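Local coordinates for protein chloride intracellular channel exc-4 (Caenorhabditis elegans, PDB 2YV9) that may insert into membranes to form chloride channels and is required to regulate lumen size in the growing excretory canal of the worm, at residues S169-D172 with Q173-E177; H269-P272 with E273-S277. One frame throughout, in Å; residues are numbered along the deposited sequence.

Contact 1. Residues S169-D172 with Q173-E177; sequences SNID and QLLSE
Ser-169 and Gln-173 meet one helical turn apart, through side chain and backbone together. Gln-173 NE2 gives a hydrogen bond to Ser-169 OG at 3.0 Å. The hydroxyl oxygen lies only 8° out of the amide plane. A weak second bond runs from the same NE2 to Ser-169 O, at 3.4 Å. With chi1 at -173°, Ser-169 OG points away from its own backbone N and sits beside its carbonyl carbon. Gln-173 CG lies beside its own backbone N (chi1 -75°), which sends the chain back toward Ser-169. An alanine here would take away OG and would probably leave Gln-173 NE2 with just the weak bond to the carbonyl within this turn, and the amide freer to rotate.

The backbone bonds are those of a regular alpha-helix. Gln-173 N, Leu-174 N, Leu-175 N and Ser-176 N each bond to the carbonyl oxygen four residues back. The oxygen of Ser-169 thus accepts the Gln-173 backbone N, at 2.9 Å, as well as the weak side-chain bond.

Apolar contact falls on another side of the helix. Ile-171 and Leu-175 lie side by side and point the same way, with Ile-171 CG2 4.1 Å from Leu-175 CD1. Both are buried: Ile-171 packs on Leu-126 of helix 117-140, Leu-175 on His-220 and Tyr-224 of helix 219-228. Asp-172 directs its carboxylate to helix 219-228, where OD1 accepts the backbone N of Leu-221.

The contact thus has a polar edge, where one amide nitrogen meets two oxygens of Ser-169, and an apolar side, where Ile-171 and Leu-175 face neighbouring helices of the all-helical part of the GST fold.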
loop_
_atom_site.group_PDB
_atom_site.type_symbol
_atom_site.label_atom_id
_atom_site.label_comp_id
_atom_site.label_asym_id
_atom_site.label_seq_id
_atom_site.Cartn_x
_atom_site.Cartn_y
_atom_site.Cartn_z
ATOM N N SER A 169 4.194 11.760 25.566
ATOM C CA SER A 169 3.554 12.023 26.856
ATOM C C SER A 169 2.068 11.671 26.800
ATOM O O SER A 169 1.562 11.044 27.721
ATOM C CB SER A 169 3.707 13.456 27.307
ATOM O OG SER A 169 3.194 13.549 28.635
ATOM N N ASN A 170 1.404 12.035 25.703
ATOM C CA ASN A 170 -0.033 11.719 25.509
ATOM C C ASN A 170 -0.301 10.204 25.515
ATOM O O ASN A 170 -1.212 9.704 26.179
ATOM C CB ASN A 170 -0.557 12.360 24.238
ATOM C CG ASN A 170 -0.619 13.897 24.315
ATOM O OD1 ASN A 170 -0.568 14.484 25.388
ATOM N ND2 ASN A 170 -0.726 14.536 23.147
ATOM N N ILE A 171 0.541 9.468 24.817
ATOM C CA ILE A 171 0.493 8.012 24.851
ATOM C C ILE A 171 0.795 7.396 26.238
ATOM O O ILE A 171 0.074 6.475 26.697
ATOM C CB ILE A 171 1.390 7.434 23.729
ATOM C CG1 ILE A 171 0.958 7.987 22.344
ATOM C CG2 ILE A 171 1.334 5.902 23.763
ATOM C CD1 ILE A 171 1.860 7.525 21.164
ATOM N N ASP A 172 1.823 7.901 26.918
ATOM C CA ASP A 172 2.047 7.521 28.299
ATOM C C ASP A 172 0.778 7.698 29.126
ATOM O O ASP A 172 0.436 6.807 29.860
ATOM C CB ASP A 172 3.148 8.360 28.916
ATOM C CG ASP A 172 3.589 7.848 30.278
ATOM O OD1 ASP A 172 4.128 6.735 30.405
ATOM O OD2 ASP A 172 3.445 8.631 31.254
ATOM N N GLN A 173 0.141 8.863 28.971
ATOM C CA GLN A 173 -1.068 9.213 29.733
ATOM C C GLN A 173 -2.209 8.255 29.418
ATOM O O GLN A 173 -2.895 7.767 30.337
ATOM C CB GLN A 173 -1.468 10.665 29.444
ATOM C CG GLN A 173 -0.554 11.666 30.157
ATOM C CD GLN A 173 -0.791 13.130 29.729
ATOM O OE1 GLN A 173 -1.881 13.668 29.928
ATOM N NE2 GLN A 173 0.239 13.774 29.150
ATOM N N LEU A 174 -2.405 7.969 28.135
ATOM C CA LEU A 174 -3.423 6.992 27.721
ATOM C C LEU A 174 -3.192 5.606 28.318
ATOM O O LEU A 174 -4.104 4.946 28.807
ATOM C CB LEU A 174 -3.443 6.891 26.201
ATOM C CG LEU A 174 -4.443 5.911 25.600
ATOM C CD1 LEU A 174 -5.868 6.236 26.142
ATOM C CD2 LEU A 174 -4.367 5.975 24.084
ATOM N N LEU A 175 -1.952 5.138 28.287
ATOM C CA LEU A 175 -1.633 3.858 28.842
ATOM C C LEU A 175 -1.819 3.819 30.342
ATOM O O LEU A 175 -2.215 2.782 30.900
ATOM C CB LEU A 175 -0.190 3.493 28.489
ATOM C CG LEU A 175 0.022 3.065 27.043
ATOM C CD1 LEU A 175 1.567 3.126 26.714
ATOM C CD2 LEU A 175 -0.520 1.633 26.695
ATOM N N SER A 176 -1.531 4.939 31.002
ATOM C CA SER A 176 -1.691 5.024 32.450
ATOM C C SER A 176 -3.159 4.920 32.820
ATOM O O SER A 176 -3.509 4.192 33.753
ATOM C CB SER A 176 -1.098 6.311 33.000
ATOM O OG SER A 176 -1.645 7.432 32.353
ATOM N N GLU A 177 -4.000 5.661 32.110
ATOM C CA GLU A 177 -5.446 5.550 32.348
ATOM C C GLU A 177 -6.042 4.195 31.947
ATOM O O GLU A 177 -6.893 3.668 32.659
ATOM C CB GLU A 177 -6.235 6.742 31.779
ATOM C CG GLU A 177 -6.048 7.100 30.317
ATOM C CD GLU A 177 -6.055 8.621 30.076
ATOM O OE1 GLU A 177 -5.872 9.392 31.047
ATOM O OE2 GLU A 177 -6.226 9.050 28.913
#

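Contact 2. Residues H269-P272 with E273-S277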
loop_
_atom_site.group_PDB
_atom_site.type_symbol
_atom_site.label_atom_id
_atom_site.label_comp_id
_atom_site.label_asym_id
_atom_site.label_seq_id
_atom_site.Cartn_x
_atom_site.Cartn_y
_atom_site.Cartn_z
ATOM N N HIS A 269 17.226 -4.131 22.360
ATOM C CA HIS A 269 15.967 -4.193 23.049
ATOM C C HIS A 269 16.197 -4.083 24.540
ATOM O O HIS A 269 15.938 -5.026 25.275
ATOM C CB HIS A 269 15.275 -5.526 22.738
ATOM C CG HIS A 269 14.847 -5.657 21.319
ATOM N ND1 HIS A 269 14.331 -6.818 20.791
ATOM C CD2 HIS A 269 14.837 -4.749 20.316
ATOM C CE1 HIS A 269 14.010 -6.618 19.529
ATOM N NE2 HIS A 269 14.333 -5.379 19.208
ATOM N N THR A 270 16.636 -2.913 24.955
ATOM C CA THR A 270 17.103 -2.678 26.306
ATOM C C THR A 270 16.424 -1.461 26.867
ATOM O O THR A 270 16.488 -0.385 26.294
ATOM C CB THR A 270 18.605 -2.430 26.248
ATOM O OG1 THR A 270 19.229 -3.660 25.861
ATOM C CG2 THR A 270 19.131 -1.965 27.580
ATOM N N ILE A 271 15.781 -1.639 28.008
ATOM C CA ILE A 271 15.132 -0.590 28.732
ATOM C C ILE A 271 16.133 0.110 29.667
ATOM O O ILE A 271 16.944 -0.557 30.319
ATOM C CB ILE A 271 14.019 -1.205 29.627
ATOM C CG1 ILE A 271 13.055 -2.049 28.765
ATOM C CG2 ILE A 271 13.297 -0.092 30.402
ATOM C CD1 ILE A 271 12.392 -1.283 27.607
ATOM N N PRO A 272 16.098 1.451 29.740
ATOM C CA PRO A 272 17.003 2.082 30.705
ATOM C C PRO A 272 16.816 1.555 32.143
ATOM O O PRO A 272 15.700 1.177 32.566
ATOM C CB PRO A 272 16.645 3.567 30.624
ATOM C CG PRO A 272 16.089 3.722 29.245
ATOM C CD PRO A 272 15.325 2.452 28.982
ATOM N N GLU A 273 17.915 1.623 32.897
ATOM C CA GLU A 273 17.964 0.980 34.204
ATOM C C GLU A 273 16.933 1.506 35.200
ATOM O O GLU A 273 16.257 0.722 35.891
ATOM C CB GLU A 273 19.367 1.156 34.814
ATOM C CG GLU A 273 19.542 0.574 36.217
ATOM C CD GLU A 273 21.008 0.493 36.585
ATOM O OE1 GLU A 273 21.517 1.507 37.115
ATOM O OE2 GLU A 273 21.639 -0.538 36.254
ATOM N N LYS A 274 16.911 2.830 35.349
ATOM C CA LYS A 274 16.039 3.480 36.348
ATOM C C LYS A 274 14.602 3.312 35.916
ATOM O O LYS A 274 13.699 3.203 36.746
ATOM C CB LYS A 274 16.374 4.960 36.467
ATOM C CG LYS A 274 15.556 5.733 37.520
ATOM C CD LYS A 274 15.495 5.022 38.874
ATOM C CE LYS A 274 14.892 5.919 39.940
ATOM N NZ LYS A 274 14.985 5.247 41.267
ATOM N N VAL A 275 14.385 3.257 34.613
ATOM C CA VAL A 275 13.020 3.054 34.069
ATOM C C VAL A 275 12.533 1.641 34.370
ATOM O O VAL A 275 11.379 1.426 34.716
ATOM C CB VAL A 275 12.980 3.293 32.564
ATOM C CG1 VAL A 275 11.592 2.905 31.975
ATOM C CG2 VAL A 275 13.346 4.740 32.238
ATOM N N LEU A 276 13.419 0.657 34.271
ATOM C CA LEU A 276 13.042 -0.719 34.548
ATOM C C LEU A 276 12.679 -0.866 36.032
ATOM O O LEU A 276 11.696 -1.506 36.375
ATOM C CB LEU A 276 14.154 -1.681 34.117
ATOM C CG LEU A 276 13.792 -3.172 34.041
ATOM C CD1 LEU A 276 12.462 -3.428 33.351
ATOM C CD2 LEU A 276 14.905 -3.978 33.364
ATOM N N SER A 277 13.438 -0.178 36.878
ATOM C CA SER A 277 13.140 -0.152 38.307
ATOM C C SER A 277 11.776 0.480 38.547
ATOM O O SER A 277 10.969 -0.103 39.286
ATOM C CB SER A 277 14.224 0.594 39.069
ATOM O OG SER A 277 15.465 -0.097 38.961
#
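Ile-271 meets the first turn of helix 273-280 through its CG2 methyl. This branch stands anti to the backbone N, while CG1 takes the place beside that N (chi1 -55°). This puts CG2 against the helix; with chi2 at -57° the CD1 end leads away. The methyl lies 3.8 Å from Val-275 CG1 and 4.1 Å from Leu-276 CB. The side chains of Ile-271 and Val-275 cross at about a right angle.

Val-275 uses its two methyls for different neighbours. CG1 lies anti to its backbone N (chi1 173°) and faces Ile-271. CG2 sits beside that N and packs against the ring of Pro-272, 3.9 Å from Pro-272 CB. Here the proline and valine side chains run alongside each other.

Pro-272 is the N-cap residue of the helix. Its backbone is still non-helical, as is usual at an N-cap, and the helical angles begin at Glu-273. Its carbonyl O accepts Leu-276 N at 2.9 Å, the first i to i+4 bond of the helix. Glu-273 O in turn accepts Ser-277 N.

The apolar group faces helix 219-228: Ile-271, Pro-272 and Val-275 all touch Trp-222, and Leu-276 touches Leu-226. Glu-273, exposed, carries its extended chain away from the loop.

Both contacts are local, and they come in series along the chain. Contact 1 lies in the last turns of helix 155-178. Contact 2 follows about a hundred residues later, where the loop after helix 258-262 enters helix 273-280. Their centres are 18 Å apart and their nearest atoms about 9 Å apart, so they do not touch. Helix 219-228 is their common neighbour: His-220 and Tyr-224 meet contact 1, while Trp-222 and Leu-226 meet contact 2. Helix 219-228 thus touches side chains both at the end of helix 155-178 and at the C-terminal helix 273-280. Both contacts lie far along the chain from the N-terminal part that suffices for translocation to the membrane.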